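Local atomic coordinates of flagellar motor switch protein FliG (Thermotoga maritima, PDB entry 3AJC), a protein that probably forms part of the switch complex at the base of the flagellar basal body, which responds to chemotaxis proteins and sets the direction of rotation. Residues Phe130-Ile135 and Ala156-Gly161. Sequence-based numbering, arbitrary orientation.
Sequences FVFEDI and ALALKG
The far end of the Phe-132 ring reaches helix 152-159 at Ala-158, where CZ lies 3.8 Å from the methyl CB. Beside it, Phe-132 CE2 comes within 3.7 Å of the carbonyl oxygen Ala-158 O, which approaches the ring obliquely. With CG anti to the backbone N (chi1 -162°), the phenyl group points toward the helix and bridges the two backbones, whose CA atoms at Phe-132 and Ala-158 stand 8.6 Å apart. A long flat side chain suits one bank and a single methyl the other, since alanine lets the ring tip come close to the helix backbone. Leu-166 and Ala-162 also touch the ring, as does Gln-201, whose NE2 hydrogen-bonds to the carbonyl oxygens of Ala-158 and Gly-161. This is helix-to-loop packing in the all-helical C-terminal domain of FliG: the 3-10 segment that begins at Phe-132, in the loop between helices 119-128 and 140-147, meets residues 156-161 on helix 152-159, next to the long helix 194-213. Replacing Phe-132 by an alanine is likely to open a gap beside Ala-158 and leave its methyl without this aromatic neighbour. Next to this apolar touch the contact turns polar. Glu-133 OE2 and Gly-161 O are joined through one water, which donates a hydrogen bond of 2.7 Å to Glu-133 OE2 and a second one to Gly-161 O, while Glu-133 OE1 is bonded to Ser-163 OG. A carboxylate fits here because its two oxygens can serve these partners separately. Behind the ring, Asp-134 folds back so that OD2 accepts a nearly straight bond (169°) from Val-131 N, on the anti side of the carboxylate and tilted out of its plane, and Asp-134 N returns a bond to Val-131 O, bracing the turn that carries Phe-132.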
ATOM      1  N   PHE A 130       2.314  -2.983  -4.107  1.00 33.68           N
ATOM      2  CA  PHE A 130       1.777  -4.291  -4.470  1.00 30.48           C
ATOM      3  C   PHE A 130       0.443  -4.564  -3.772  1.00 28.78           C
ATOM      4  O   PHE A 130       0.350  -4.479  -2.547  1.00 29.47           O
ATOM      5  CB  PHE A 130       2.794  -5.376  -4.073  1.00 32.93           C
ATOM      6  CG  PHE A 130       2.560  -6.703  -4.744  1.00 33.66           C
ATOM      7  CD1 PHE A 130       3.132  -6.978  -5.981  1.00 31.41           C
ATOM      8  CD2 PHE A 130       1.743  -7.660  -4.157  1.00 32.14           C
ATOM      9  CE1 PHE A 130       2.888  -8.179  -6.630  1.00 32.38           C
ATOM     10  CE2 PHE A 130       1.487  -8.876  -4.801  1.00 34.43           C
ATOM     11  CZ  PHE A 130       2.064  -9.136  -6.039  1.00 32.84           C
ATOM     12  N   VAL A 131      -0.596  -4.855  -4.546  1.00 26.71           N
ATOM     13  CA  VAL A 131      -1.894  -5.186  -3.959  1.00 28.15           C
ATOM     14  C   VAL A 131      -2.168  -6.655  -4.264  1.00 28.22           C
ATOM     15  O   VAL A 131      -1.493  -7.260  -5.093  1.00 29.13           O
ATOM     16  CB  VAL A 131      -3.061  -4.326  -4.524  1.00 28.81           C
ATOM     17  CG1 VAL A 131      -2.869  -2.871  -4.111  1.00 28.06           C
ATOM     18  CG2 VAL A 131      -3.162  -4.481  -6.038  1.00 27.05           C
ATOM     19  N   PHE A 132      -3.164  -7.225  -3.604  1.00 28.09           N
ATOM     20  CA  PHE A 132      -3.458  -8.635  -3.803  1.00 29.70           C
ATOM     21  C   PHE A 132      -3.663  -9.047  -5.254  1.00 28.12           C
ATOM     22  O   PHE A 132      -3.161 -10.084  -5.661  1.00 26.49           O
ATOM     23  CB  PHE A 132      -4.667  -9.061  -2.968  1.00 28.98           C
ATOM     24  CG  PHE A 132      -4.772 -10.545  -2.783  1.00 30.69           C
ATOM     25  CD1 PHE A 132      -3.795 -11.243  -2.069  1.00 29.52           C
ATOM     26  CD2 PHE A 132      -5.839 -11.254  -3.329  1.00 30.35           C
ATOM     27  CE1 PHE A 132      -3.885 -12.639  -1.901  1.00 30.62           C
ATOM     28  CE2 PHE A 132      -5.939 -12.637  -3.170  1.00 31.57           C
ATOM     29  CZ  PHE A 132      -4.961 -13.334  -2.457  1.00 31.48           C
ATOM     30  N   GLU A 133      -4.389  -8.244  -6.034  1.00 28.32           N
ATOM     31  CA  GLU A 133      -4.621  -8.579  -7.437  1.00 28.65           C
ATOM     32  C   GLU A 133      -3.326  -8.537  -8.240  1.00 28.33           C
ATOM     33  O   GLU A 133      -3.257  -9.117  -9.318  1.00 28.24           O
ATOM     34  CB  GLU A 133      -5.650  -7.635  -8.079  1.00 31.60           C
ATOM     35  CG  GLU A 133      -7.103  -7.834  -7.648  1.00 33.26           C
ATOM     36  CD  GLU A 133      -7.668  -9.214  -7.988  1.00 34.36           C
ATOM     37  OE1 GLU A 133      -7.409  -9.725  -9.097  1.00 35.67           O
ATOM     38  OE2 GLU A 133      -8.398  -9.782  -7.146  1.00 37.97           O
ATOM     39  N   ASP A 134      -2.299  -7.860  -7.727  1.00 28.91           N
ATOM     40  CA  ASP A 134      -1.025  -7.806  -8.442  1.00 32.50           C
ATOM     41  C   ASP A 134      -0.410  -9.205  -8.606  1.00 33.96           C
ATOM     42  O   ASP A 134       0.493  -9.403  -9.425  1.00 35.44           O
ATOM     43  CB  ASP A 134      -0.034  -6.866  -7.735  1.00 32.74           C
ATOM     44  CG  ASP A 134      -0.358  -5.380  -7.969  1.00 35.16           C
ATOM     45  OD1 ASP A 134      -0.717  -5.011  -9.106  1.00 31.41           O
ATOM     46  OD2 ASP A 134      -0.238  -4.578  -7.022  1.00 33.74           O
ATOM     47  N   ILE A 135      -0.904 -10.174  -7.834  1.00 33.81           N
ATOM     48  CA  ILE A 135      -0.415 -11.545  -7.922  1.00 32.16           C
ATOM     49  C   ILE A 135      -0.608 -12.078  -9.345  1.00 32.22           C
ATOM     50  O   ILE A 135       0.061 -13.022  -9.757  1.00 30.29           O
ATOM     51  CB  ILE A 135      -1.144 -12.463  -6.906  1.00 30.95           C
ATOM     52  CG1 ILE A 135      -0.682 -12.118  -5.490  1.00 28.57           C
ATOM     53  CG2 ILE A 135      -0.841 -13.944  -7.202  1.00 29.32           C
ATOM     54  CD1 ILE A 135      -1.469 -12.797  -4.379  1.00 26.00           C
ATOM     55  N   ALA A 156      -7.719 -19.405   2.216  1.00 27.34           N
ATOM     56  CA  ALA A 156      -9.159 -19.436   2.023  1.00 28.31           C
ATOM     57  C   ALA A 156      -9.769 -18.055   2.250  1.00 30.01           C
ATOM     58  O   ALA A 156     -10.592 -17.594   1.452  1.00 29.45           O
ATOM     59  CB  ALA A 156      -9.789 -20.456   2.956  1.00 26.15           C
ATOM     60  N   LEU A 157      -9.371 -17.404   3.340  1.00 29.39           N
ATOM     61  CA  LEU A 157      -9.867 -16.070   3.655  1.00 30.97           C
ATOM     62  C   LEU A 157      -9.519 -15.088   2.544  1.00 31.55           C
ATOM     63  O   LEU A 157     -10.379 -14.373   2.029  1.00 31.91           O
ATOM     64  CB  LEU A 157      -9.255 -15.575   4.971  1.00 30.20           C
ATOM     65  CG  LEU A 157      -9.748 -16.275   6.235  1.00 31.23           C
ATOM     66  CD1 LEU A 157      -8.874 -15.923   7.448  1.00 29.79           C
ATOM     67  CD2 LEU A 157     -11.177 -15.868   6.462  1.00 28.79           C
ATOM     68  N   ALA A 158      -8.244 -15.064   2.178  1.00 30.54           N
ATOM     69  CA  ALA A 158      -7.761 -14.163   1.139  1.00 30.68           C
ATOM     70  C   ALA A 158      -8.506 -14.338  -0.188  1.00 31.41           C
ATOM     71  O   ALA A 158      -8.726 -13.364  -0.920  1.00 31.33           O
ATOM     72  CB  ALA A 158      -6.266 -14.380   0.929  1.00 27.94           C
ATOM     73  N   LEU A 159      -8.895 -15.573  -0.492  1.00 30.81           N
ATOM     74  CA  LEU A 159      -9.590 -15.874  -1.737  1.00 33.51           C
ATOM     75  C   LEU A 159     -11.038 -15.392  -1.766  1.00 35.99           C
ATOM     76  O   LEU A 159     -11.588 -15.139  -2.833  1.00 36.94           O
ATOM     77  CB  LEU A 159      -9.529 -17.376  -2.027  1.00 31.81           C
ATOM     78  CG  LEU A 159      -8.149 -17.876  -2.452  1.00 31.43           C
ATOM     79  CD1 LEU A 159      -8.145 -19.390  -2.620  1.00 30.27           C
ATOM     80  CD2 LEU A 159      -7.770 -17.190  -3.747  1.00 30.63           C
ATOM     81  N   LYS A 160     -11.661 -15.263  -0.602  1.00 38.10           N
ATOM     82  CA  LYS A 160     -13.031 -14.777  -0.571  1.00 40.75           C
ATOM     83  C   LYS A 160     -13.074 -13.328  -1.052  1.00 41.94           C
ATOM     84  O   LYS A 160     -14.146 -12.770  -1.269  1.00 44.68           O
ATOM     85  CB  LYS A 160     -13.608 -14.869   0.840  1.00 42.32           C
ATOM     86  CG  LYS A 160     -13.947 -16.280   1.276  1.00 45.36           C
ATOM     87  CD  LYS A 160     -14.723 -16.272   2.580  1.00 49.73           C
ATOM     88  CE  LYS A 160     -15.321 -17.644   2.872  1.00 51.66           C
ATOM     89  NZ  LYS A 160     -16.270 -18.079   1.801  1.00 51.06           N
ATOM     90  N   GLY A 161     -11.905 -12.721  -1.217  1.00 41.44           N
ATOM     91  CA  GLY A 161     -11.847 -11.347  -1.679  1.00 41.22           C
ATOM     92  C   GLY A 161     -11.031 -11.193  -2.953  1.00 42.63           C
ATOM     93  O   GLY A 161     -10.475 -10.123  -3.217  1.00 42.95           O
TER
HETATM   94  O   HOH W   1      -8.882  -8.602  -4.817  1.00 47.89           O